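Local structure of 450aa long hypothetical fmu protein (Pyrococcus horikoshii, 2YXL) at residues 16-21 and 38-44; 58-62 and 180-184; 155-161 and 353-358. The protein probably methylates RNA at carbon 5 of cytosine with S-adenosyl-L-methionine as methyl donor. The contacts are given in a common frame with arbitrary orientation. Numbering follows the deposited sequence.

Contact 1. Residues 16-21 and 38-44; sequences RAIIEA and AFKKHDV
Residues 16-21 form one regular helical run, part of helix 12-24, and pack on the last turn of helix 32-41 and the turn that follows it. The backbones come closest at Ala21 and Ala38, whose CA atoms are 5.2 Å apart. After Lys41 the second helix stops: His42 leaves helical geometry (phi/psi -99/12), Asp43 is left-handed, and Val44 N bonds back to Phe39 O at 2.9 Å.

Apolar packing rests on small residues. Ala38 CB sits 3.8 Å from Ala21 CB and 3.7 Å from Ala17 O, so the helices meet with little between them. Phe39 (chi1 m) places CD1 4.2 Å from Ala17 CB and CE1 4.1 Å from Ala21 CB. Val44 CG2 reaches Ala17 CB at 4.0 Å. Leu53 of helix 47-75 continues this apolar layer.

His42 (chi1 m, chi2 100°) packs its ring on the first helix: one face lies over Ala17 N and Arg16 O, and NE2 is 3.4 Å from Arg16 CB. Within its own segment, ND1 makes a weak hydrogen bond to Ala38 O, 3.4 Å, which helps to orient the ring. Phe117 of helix 104-121 meets the imidazole at a steep angle.

Among charged groups, Glu20 (chi1 t) sets OE2 2.9 Å from His42 CE1, while OE1 forms a salt bridge with Arg121 and a long one, 3.8 Å, with Lys41 NZ.

This is helix-on-helix packing within the all-helical N-terminal part, probably equivalent to the NusB-like domain of RsmB. No hydrogen bond joins the segments; cohesion comes from van der Waals packing of alanines, Phe39, Val44 and the imidazole, with at most a weak electrostatic contribution from Glu20.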
loop_
_atom_site.group_PDB
_atom_site.type_symbol
_atom_site.label_atom_id
_atom_site.label_comp_id
_atom_site.label_asym_id
_atom_site.label_seq_id
_atom_site.Cartn_x
_atom_site.Cartn_y
_atom_site.Cartn_z
ATOM N N ARG A 16 6.181 -19.089 14.922
ATOM C CA ARG A 16 5.505 -18.087 15.740
ATOM C C ARG A 16 5.532 -16.723 15.061
ATOM O O ARG A 16 4.643 -15.896 15.278
ATOM C CB ARG A 16 6.137 -18.002 17.132
ATOM C CG ARG A 16 5.994 -19.270 17.971
ATOM C CD ARG A 16 6.525 -19.072 19.384
ATOM N NE ARG A 16 7.981 -18.960 19.401
ATOM C CZ ARG A 16 8.813 -19.941 19.739
ATOM N NH1 ARG A 16 8.348 -21.130 20.112
ATOM N NH2 ARG A 16 10.119 -19.725 19.706
ATOM N N ALA A 17 6.545 -16.511 14.221
ATOM C CA ALA A 17 6.744 -15.241 13.528
ATOM C C ALA A 17 5.678 -14.926 12.475
ATOM O O ALA A 17 5.094 -13.840 12.509
ATOM C CB ALA A 17 8.149 -15.174 12.920
ATOM N N ILE A 18 5.420 -15.851 11.546
ATOM C CA ILE A 18 4.423 -15.587 10.494
ATOM C C ILE A 18 3.014 -15.563 11.052
ATOM O O ILE A 18 2.184 -14.800 10.572
ATOM C CB ILE A 18 4.427 -16.590 9.299
ATOM C CG1 ILE A 18 5.395 -17.745 9.511
ATOM C CG2 ILE A 18 4.614 -15.851 7.964
ATOM C CD1 ILE A 18 4.746 -18.930 10.162
ATOM N N ILE A 19 2.743 -16.405 12.047
ATOM C CA ILE A 19 1.440 -16.407 12.704
ATOM C C ILE A 19 1.165 -15.027 13.297
ATOM O O ILE A 19 0.107 -14.449 13.047
ATOM C CB ILE A 19 1.309 -17.515 13.785
ATOM C CG1 ILE A 19 1.358 -18.902 13.132
ATOM C CG2 ILE A 19 0.003 -17.342 14.584
ATOM C CD1 ILE A 19 1.496 -20.056 14.109
ATOM N N GLU A 20 2.127 -14.495 14.053
ATOM C CA GLU A 20 1.990 -13.161 14.633
ATOM C C GLU A 20 1.922 -12.070 13.558
ATOM O O GLU A 20 1.173 -11.103 13.705
ATOM C CB GLU A 20 3.094 -12.880 15.665
ATOM C CG GLU A 20 3.031 -11.478 16.288
ATOM C CD GLU A 20 3.155 -11.462 17.811
ATOM O OE1 GLU A 20 2.680 -10.481 18.426
ATOM O OE2 GLU A 20 3.713 -12.414 18.399
ATOM N N ALA A 21 2.678 -12.236 12.476
ATOM C CA ALA A 21 2.662 -11.271 11.374
ATOM C C ALA A 21 1.317 -11.264 10.653
ATOM O O ALA A 21 0.798 -10.202 10.305
ATOM C CB ALA A 21 3.798 -11.549 10.390
ATOM N N ALA A 38 6.471 -8.180 14.092
ATOM C CA ALA A 38 6.456 -9.595 14.469
ATOM C C ALA A 38 7.828 -10.250 14.339
ATOM O O ALA A 38 8.212 -11.077 15.171
ATOM C CB ALA A 38 5.430 -10.356 13.643
ATOM N N PHE A 39 8.555 -9.871 13.292
ATOM C CA PHE A 39 9.873 -10.434 13.007
ATOM C C PHE A 39 10.920 -10.003 14.039
ATOM O O PHE A 39 11.764 -10.806 14.439
ATOM C CB PHE A 39 10.306 -10.074 11.579
ATOM C CG PHE A 39 9.636 -10.906 10.504
ATOM C CD1 PHE A 39 8.421 -11.553 10.743
ATOM C CD2 PHE A 39 10.212 -11.022 9.245
ATOM C CE1 PHE A 39 7.804 -12.312 9.749
ATOM C CE2 PHE A 39 9.604 -11.778 8.244
ATOM C CZ PHE A 39 8.398 -12.424 8.497
ATOM N N LYS A 40 10.846 -8.746 14.474
ATOM C CA LYS A 40 11.741 -8.215 15.506
ATOM C C LYS A 40 11.382 -8.755 16.888
ATOM O O LYS A 40 12.255 -8.913 17.746
ATOM C CB LYS A 40 11.717 -6.682 15.525
ATOM C CG LYS A 40 12.098 -6.018 14.205
ATOM C CD LYS A 40 13.597 -6.086 13.918
ATOM C CE LYS A 40 13.874 -5.971 12.426
ATOM N NZ LYS A 40 13.159 -4.822 11.804
ATOM N N LYS A 41 10.094 -9.027 17.090
ATOM C CA LYS A 41 9.589 -9.592 18.339
ATOM C C LYS A 41 10.104 -11.017 18.532
ATOM O O LYS A 41 10.489 -11.401 19.637
ATOM C CB LYS A 41 8.058 -9.583 18.335
ATOM C CG LYS A 41 7.400 -9.600 19.706
ATOM C CD LYS A 41 5.933 -9.990 19.582
ATOM C CE LYS A 41 5.133 -9.665 20.839
ATOM N NZ LYS A 41 4.641 -8.259 20.833
ATOM N N HIS A 42 10.116 -11.789 17.446
ATOM C CA HIS A 42 10.500 -13.201 17.489
ATOM C C HIS A 42 11.940 -13.478 17.052
ATOM O O HIS A 42 12.319 -14.633 16.836
ATOM C CB HIS A 42 9.512 -14.046 16.684
ATOM C CG HIS A 42 8.220 -14.290 17.395
ATOM N ND1 HIS A 42 7.076 -13.570 17.129
ATOM C CD2 HIS A 42 7.898 -15.160 18.381
ATOM C CE1 HIS A 42 6.101 -13.995 17.912
ATOM N NE2 HIS A 42 6.572 -14.959 18.681
ATOM N N ASP A 43 12.727 -12.409 16.927
ATOM C CA ASP A 43 14.159 -12.484 16.616
ATOM C C ASP A 43 14.491 -13.208 15.302
ATOM O O ASP A 43 15.223 -14.202 15.294
ATOM C CB ASP A 43 14.944 -13.080 17.796
ATOM C CG ASP A 43 15.182 -12.072 18.905
ATOM O OD1 ASP A 43 14.524 -12.184 19.960
ATOM O OD2 ASP A 43 16.021 -11.163 18.716
ATOM N N VAL A 44 13.947 -12.702 14.199
ATOM C CA VAL A 44 14.291 -13.212 12.875
ATOM C C VAL A 44 15.472 -12.398 12.351
ATOM O O VAL A 44 15.298 -11.410 11.634
ATOM C CB VAL A 44 13.090 -13.167 11.894
ATOM C CG1 VAL A 44 13.434 -13.877 10.589
ATOM C CG2 VAL A 44 11.858 -13.805 12.526
#

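Contact 2. Residues 58-62 and 180-184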
loop_
_atom_site.group_PDB
_atom_site.type_symbol
_atom_site.label_atom_id
_atom_site.label_comp_id
_atom_site.label_asym_id
_atom_site.label_seq_id
_atom_site.Cartn_x
_atom_site.Cartn_y
_atom_site.Cartn_z
ATOM N N TYR A 58 3.508 -12.765 2.072
ATOM C CA TYR A 58 2.837 -12.222 0.891
ATOM C C TYR A 58 2.031 -13.256 0.108
ATOM O O TYR A 58 1.057 -12.906 -0.554
ATOM C CB TYR A 58 3.829 -11.502 -0.031
ATOM C CG TYR A 58 4.313 -10.179 0.519
ATOM C CD1 TYR A 58 5.665 -9.970 0.791
ATOM C CD2 TYR A 58 3.415 -9.138 0.782
ATOM C CE1 TYR A 58 6.116 -8.758 1.300
ATOM C CE2 TYR A 58 3.855 -7.921 1.296
ATOM C CZ TYR A 58 5.206 -7.738 1.550
ATOM O OH TYR A 58 5.653 -6.539 2.054
ATOM N N ASP A 59 2.435 -14.520 0.179
ATOM C CA ASP A 59 1.672 -15.597 -0.440
ATOM C C ASP A 59 0.309 -15.749 0.244
ATOM O O ASP A 59 -0.705 -15.958 -0.427
ATOM C CB ASP A 59 2.457 -16.912 -0.380
ATOM C CG ASP A 59 1.938 -17.950 -1.357
ATOM O OD1 ASP A 59 1.864 -17.658 -2.566
ATOM O OD2 ASP A 59 1.622 -19.072 -0.919
ATOM N N ILE A 60 0.293 -15.636 1.573
ATOM C CA ILE A 60 -0.948 -15.700 2.347
ATOM C C ILE A 60 -1.834 -14.479 2.052
ATOM O O ILE A 60 -3.031 -14.625 1.788
ATOM C CB ILE A 60 -0.685 -15.830 3.878
ATOM C CG1 ILE A 60 0.020 -17.157 4.196
ATOM C CG2 ILE A 60 -1.992 -15.719 4.666
ATOM C CD1 ILE A 60 0.665 -17.226 5.568
ATOM N N MET A 61 -1.241 -13.288 2.089
ATOM C CA MET A 61 -1.972 -12.055 1.796
ATOM C C MET A 61 -2.607 -12.109 0.409
ATOM O O MET A 61 -3.786 -11.795 0.247
ATOM C CB MET A 61 -1.059 -10.823 1.923
ATOM C CG MET A 61 -0.593 -10.522 3.347
ATOM S SD MET A 61 -1.967 -10.452 4.512
ATOM C CE MET A 61 -1.133 -10.026 6.037
ATOM N N LYS A 62 -1.821 -12.538 -0.575
ATOM C CA LYS A 62 -2.256 -12.631 -1.967
ATOM C C LYS A 62 -3.420 -13.607 -2.173
ATOM O O LYS A 62 -4.334 -13.322 -2.947
ATOM C CB LYS A 62 -1.057 -13.007 -2.843
ATOM C CG LYS A 62 -1.294 -13.017 -4.341
ATOM C CD LYS A 62 0.025 -12.964 -5.115
ATOM C CE LYS A 62 0.930 -14.169 -4.830
ATOM N NZ LYS A 62 2.262 -14.045 -5.511
ATOM N N VAL A 180 0.686 -7.872 -10.594
ATOM C CA VAL A 180 0.371 -7.751 -9.161
ATOM C C VAL A 180 0.520 -9.082 -8.410
ATOM O O VAL A 180 0.360 -9.134 -7.189
ATOM C CB VAL A 180 -1.022 -7.088 -8.879
ATOM C CG1 VAL A 180 -1.077 -5.669 -9.437
ATOM C CG2 VAL A 180 -2.174 -7.938 -9.411
ATOM N N ASN A 181 0.846 -10.144 -9.147
ATOM C CA ASN A 181 1.087 -11.462 -8.553
ATOM C C ASN A 181 2.556 -11.868 -8.436
ATOM O O ASN A 181 2.866 -12.851 -7.763
ATOM C CB ASN A 181 0.302 -12.551 -9.296
ATOM C CG ASN A 181 -1.191 -12.492 -9.017
ATOM O OD1 ASN A 181 -1.639 -11.838 -8.075
ATOM N ND2 ASN A 181 -1.972 -13.174 -9.846
ATOM N N LYS A 182 3.451 -11.116 -9.077
ATOM C CA LYS A 182 4.874 -11.484 -9.124
ATOM C C LYS A 182 5.637 -11.209 -7.824
ATOM O O LYS A 182 5.382 -10.223 -7.128
ATOM C CB LYS A 182 5.601 -10.871 -10.343
ATOM C CG LYS A 182 5.474 -9.355 -10.514
ATOM C CD LYS A 182 6.320 -8.846 -11.693
ATOM C CE LYS A 182 5.859 -7.473 -12.211
ATOM N NZ LYS A 182 5.959 -6.369 -11.207
ATOM N N ARG A 183 6.581 -12.104 -7.530
ATOM C CA ARG A 183 7.428 -12.056 -6.334
ATOM C C ARG A 183 8.873 -12.459 -6.701
ATOM O O ARG A 183 9.101 -13.627 -7.031
ATOM C CB ARG A 183 6.868 -13.008 -5.259
ATOM C CG ARG A 183 6.453 -14.396 -5.787
ATOM C CD ARG A 183 6.387 -15.447 -4.684
ATOM N NE ARG A 183 6.096 -16.787 -5.203
ATOM C CZ ARG A 183 5.685 -17.817 -4.463
ATOM N NH1 ARG A 183 5.452 -18.995 -5.030
ATOM N NH2 ARG A 183 5.498 -17.677 -3.157
ATOM N N HIS A 184 9.863 -11.555 -6.673
ATOM C CA HIS A 184 9.782 -10.103 -6.391
ATOM C C HIS A 184 9.917 -9.694 -4.914
ATOM O O HIS A 184 9.089 -10.058 -4.076
ATOM C CB HIS A 184 8.590 -9.431 -7.091
ATOM C CG HIS A 184 8.121 -8.183 -6.418
ATOM N ND1 HIS A 184 6.962 -8.136 -5.673
ATOM C CD2 HIS A 184 8.658 -6.943 -6.361
ATOM C CE1 HIS A 184 6.800 -6.914 -5.197
ATOM N NE2 HIS A 184 7.817 -6.172 -5.598
#
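Lys62 dominates this contact. From helix 47-75 its side chain runs out nearly straight apart from one bend, where chi3 is p, and delivers NZ to Asn181 O, a hydrogen bond of 2.6 Å and the only one between the two segments. The backbones themselves stay well apart, with the CA atoms of Lys62 and Asn181 at 7.5 Å, so the long aliphatic chain has to span the gap. On the way it passes Asn181, where Lys62 CD is 3.6 Å from Asn181 OD1, and Lys62 NZ ends 4.2 Å from Arg183 CG.

Asn181 thus receives the lysine at its backbone, and its amide is engaged elsewhere: OD1 accepts from Arg353 and ND2 donates to Tyr155 O. The segment 180-184 carries the chain from helix 173-181 toward strand 186-191, the first strand in sequence of the four-stranded antiparallel sheet in the ferredoxin-like part of RsmB/F-type methyltransferases. What meets here is therefore a long helix of the N-terminal helical region and the connection leading into that sheet, with Val180 about 11 Å, side chain to side chain, from the predicted nucleophile Cys390.

Arg183 contributes at the more exposed margin. Its CA-to-CB bond points toward helix 47-75, and the extended chain brings Arg183 NH2 to 3.7 Å from Asp59 OD1. This salt bridge is long, and because the oxygen lies well out of the guanidinium plane it is purely electrostatic; the stronger partner of Asp59 is Lys63, one turn along the same helix. Just beyond Arg183, the peptide bond before His184 is cis.

Contact 3. Residues 155-161 and 353-358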
loop_
_atom_site.group_PDB
_atom_site.type_symbol
_atom_site.label_atom_id
_atom_site.label_comp_id
_atom_site.label_asym_id
_atom_site.label_seq_id
_atom_site.Cartn_x
_atom_site.Cartn_y
_atom_site.Cartn_z
ATOM N N TYR A 155 -6.118 -15.946 -11.412
ATOM C CA TYR A 155 -5.751 -14.554 -11.166
ATOM C C TYR A 155 -5.462 -14.263 -9.695
ATOM O O TYR A 155 -4.928 -13.203 -9.368
ATOM C CB TYR A 155 -6.834 -13.598 -11.678
ATOM C CG TYR A 155 -7.031 -13.585 -13.182
ATOM C CD1 TYR A 155 -8.222 -13.122 -13.732
ATOM C CD2 TYR A 155 -6.036 -14.034 -14.054
ATOM C CE1 TYR A 155 -8.421 -13.099 -15.110
ATOM C CE2 TYR A 155 -6.227 -14.020 -15.433
ATOM C CZ TYR A 155 -7.423 -13.550 -15.952
ATOM O OH TYR A 155 -7.629 -13.529 -17.312
ATOM N N LEU A 156 -5.810 -15.210 -8.823
ATOM C CA LEU A 156 -5.722 -15.036 -7.367
ATOM C C LEU A 156 -6.490 -13.785 -6.928
ATOM O O LEU A 156 -5.955 -12.919 -6.236
ATOM C CB LEU A 156 -4.259 -15.009 -6.886
ATOM C CG LEU A 156 -3.307 -16.135 -7.330
ATOM C CD1 LEU A 156 -1.887 -15.877 -6.841
ATOM C CD2 LEU A 156 -3.786 -17.510 -6.880
ATOM N N ALA A 157 -7.749 -13.704 -7.351
ATOM C CA ALA A 157 -8.582 -12.521 -7.130
ATOM C C ALA A 157 -10.067 -12.891 -7.096
ATOM O O ALA A 157 -10.469 -13.871 -7.728
ATOM C CB ALA A 157 -8.319 -11.483 -8.220
ATOM N N PRO A 158 -10.889 -12.108 -6.364
ATOM C CA PRO A 158 -12.326 -12.397 -6.349
ATOM C C PRO A 158 -12.973 -12.086 -7.695
ATOM O O PRO A 158 -12.520 -11.187 -8.408
ATOM C CB PRO A 158 -12.865 -11.465 -5.262
ATOM C CG PRO A 158 -11.891 -10.351 -5.199
ATOM C CD PRO A 158 -10.552 -10.938 -5.531
ATOM N N SER A 159 -14.022 -12.833 -8.023
ATOM C CA SER A 159 -14.692 -12.751 -9.323
ATOM C C SER A 159 -15.181 -11.347 -9.690
ATOM O O SER A 159 -15.092 -10.945 -10.852
ATOM C CB SER A 159 -15.854 -13.748 -9.382
ATOM O OG SER A 159 -16.277 -13.952 -10.719
ATOM N N TRP A 160 -15.689 -10.610 -8.702
ATOM C CA TRP A 160 -16.185 -9.248 -8.924
ATOM C C TRP A 160 -15.070 -8.299 -9.361
ATOM O O TRP A 160 -15.297 -7.420 -10.195
ATOM C CB TRP A 160 -16.907 -8.703 -7.682
ATOM C CG TRP A 160 -15.994 -8.188 -6.592
ATOM C CD1 TRP A 160 -15.532 -8.885 -5.514
ATOM C CD2 TRP A 160 -15.439 -6.867 -6.483
ATOM N NE1 TRP A 160 -14.724 -8.084 -4.740
ATOM C CE2 TRP A 160 -14.649 -6.841 -5.313
ATOM C CE3 TRP A 160 -15.532 -5.704 -7.265
ATOM C CZ2 TRP A 160 -13.955 -5.696 -4.900
ATOM C CZ3 TRP A 160 -14.842 -4.566 -6.856
ATOM C CH2 TRP A 160 -14.063 -4.573 -5.682
ATOM N N LEU A 161 -13.877 -8.479 -8.790
ATOM C CA LEU A 161 -12.721 -7.655 -9.124
ATOM C C LEU A 161 -12.231 -7.986 -10.528
ATOM O O LEU A 161 -11.990 -7.083 -11.330
ATOM C CB LEU A 161 -11.585 -7.858 -8.116
ATOM C CG LEU A 161 -10.744 -6.660 -7.641
ATOM C CD1 LEU A 161 -9.326 -7.111 -7.322
ATOM C CD2 LEU A 161 -10.714 -5.481 -8.618
ATOM N N ARG A 353 -7.052 -6.826 -2.215
ATOM C CA ARG A 353 -7.933 -7.381 -3.241
ATOM C C ARG A 353 -9.095 -8.178 -2.638
ATOM O O ARG A 353 -10.154 -8.296 -3.250
ATOM C CB ARG A 353 -7.143 -8.239 -4.238
ATOM C CG ARG A 353 -6.694 -9.597 -3.696
ATOM C CD ARG A 353 -5.746 -10.314 -4.634
ATOM N NE ARG A 353 -4.453 -9.645 -4.744
ATOM C CZ ARG A 353 -3.499 -9.985 -5.609
ATOM N NH1 ARG A 353 -2.356 -9.310 -5.633
ATOM N NH2 ARG A 353 -3.682 -10.998 -6.451
ATOM N N TRP A 354 -8.892 -8.709 -1.433
ATOM C CA TRP A 354 -9.911 -9.504 -0.752
ATOM C C TRP A 354 -10.761 -8.687 0.226
ATOM O O TRP A 354 -11.908 -9.040 0.498
ATOM C CB TRP A 354 -9.270 -10.703 -0.044
ATOM C CG TRP A 354 -8.533 -11.597 -0.988
ATOM C CD1 TRP A 354 -7.177 -11.717 -1.116
ATOM C CD2 TRP A 354 -9.106 -12.472 -1.966
ATOM N NE1 TRP A 354 -6.872 -12.620 -2.101
ATOM C CE2 TRP A 354 -8.036 -13.099 -2.643
ATOM C CE3 TRP A 354 -10.420 -12.792 -2.333
ATOM C CZ2 TRP A 354 -8.237 -14.032 -3.663
ATOM C CZ3 TRP A 354 -10.620 -13.719 -3.350
ATOM C CH2 TRP A 354 -9.532 -14.327 -4.003
ATOM N N ARG A 355 -10.198 -7.597 0.741
ATOM C CA ARG A 355 -10.889 -6.757 1.723
ATOM C C ARG A 355 -11.752 -5.674 1.075
ATOM O O ARG A 355 -12.639 -5.116 1.721
ATOM C CB ARG A 355 -9.896 -6.126 2.713
ATOM C CG ARG A 355 -8.856 -7.102 3.285
ATOM C CD ARG A 355 -8.899 -7.166 4.813
ATOM N NE ARG A 355 -8.781 -5.855 5.457
ATOM C CZ ARG A 355 -8.923 -5.639 6.765
ATOM N NH1 ARG A 355 -8.798 -4.410 7.247
ATOM N NH2 ARG A 355 -9.187 -6.643 7.597
ATOM N N LEU A 356 -11.493 -5.391 -0.201
ATOM C CA LEU A 356 -12.235 -4.376 -0.950
ATOM C C LEU A 356 -13.676 -4.758 -1.264
ATOM O O LEU A 356 -13.969 -5.907 -1.597
ATOM C CB LEU A 356 -11.516 -4.017 -2.252
ATOM C CG LEU A 356 -10.632 -2.772 -2.227
ATOM C CD1 LEU A 356 -9.996 -2.555 -3.591
ATOM C CD2 LEU A 356 -11.439 -1.545 -1.800
ATOM N N ARG A 357 -14.557 -3.764 -1.167
ATOM C CA ARG A 357 -15.989 -3.912 -1.418
ATOM C C ARG A 357 -16.449 -2.899 -2.488
ATOM O O ARG A 357 -15.684 -2.014 -2.871
ATOM C CB ARG A 357 -16.752 -3.721 -0.109
ATOM C CG ARG A 357 -16.476 -4.765 0.964
ATOM C CD ARG A 357 -16.919 -4.269 2.337
ATOM N NE ARG A 357 -18.308 -3.805 2.343
ATOM C CZ ARG A 357 -19.364 -4.578 2.582
ATOM N NH1 ARG A 357 -20.581 -4.057 2.559
ATOM N NH2 ARG A 357 -19.209 -5.868 2.844
ATOM N N GLU A 358 -17.708 -2.991 -2.922
ATOM C CA GLU A 358 -18.155 -2.389 -4.199
ATOM C C GLU A 358 -18.618 -0.902 -4.406
ATOM O O GLU A 358 -18.407 -0.407 -5.509
ATOM C CB GLU A 358 -19.102 -3.350 -4.935
ATOM C CG GLU A 358 -19.016 -3.239 -6.459
ATOM C CD GLU A 358 -18.963 -4.583 -7.167
ATOM O OE1 GLU A 358 -18.434 -4.629 -8.297
ATOM O OE2 GLU A 358 -19.445 -5.591 -6.603
HETATM O O HOH W 1 -12.862 -8.162 -2.641
#
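The indole of Trp354 lies with one face against Pro158: Pro158 CD stands 3.8 Å from the centroid of the six-membered ring, 20° off its normal, in a CH-pi contact. Although the CA-to-CB bond of Trp354 points away from 155-161, the ring folds back, and CH2 comes within 3.5 Å of Ala157 C. Its NE1 donates to Lys62 O in helix 47-75.

Arg353 makes the direct polar link. Its NH2 donates to Leu156 O (3.0 Å, 165°), a carbonyl presented by the left-handed turn that ends helix 147-155; the same guanidinium also binds Asn181, Val180 and Ile346.

Pro158 is the N-cap of helix 159-169, and Trp160 in its first turn uses a water as a bridge. Trp160 NE1 donates to it at 2.8 Å, and it donates to Arg353 O (2.8 Å) and Leu356 O (2.7 Å). Trp160 CZ2 packs 4.0 Å from Leu356 CB. Glu358, paired with Arg164, approaches Trp160 CE3 through OE1 at 3.3 Å.

Such packing belongs to the interface between the ferredoxin-like region and the Rossmann-like methyltransferase domain, here about 10 Å from the predicted nucleophile Cys390, measured from Leu356 between side chains.

How the contacts relate
The chain completes contact 1 before contact 2 opens, whereas contacts 2 and 3 interleave: 58-62, 155-161, 180-184, 353-358. Contact 1 lies within the N-terminal helical region, its centre 19 Å from that of contact 2 and 28 Å from that of contact 3. It connects to contact 2 through sequence, since helix 47-75 follows helix 32-41. Contacts 2 and 3, with centres 14 Å apart, touch directly, tied by the hydrogen bonds of Asn181 with Arg353 and of Lys62 with Trp354. Together they form a continuous junction where the N-terminal helices, the ferredoxin-like region and the methyltransferase domain converge.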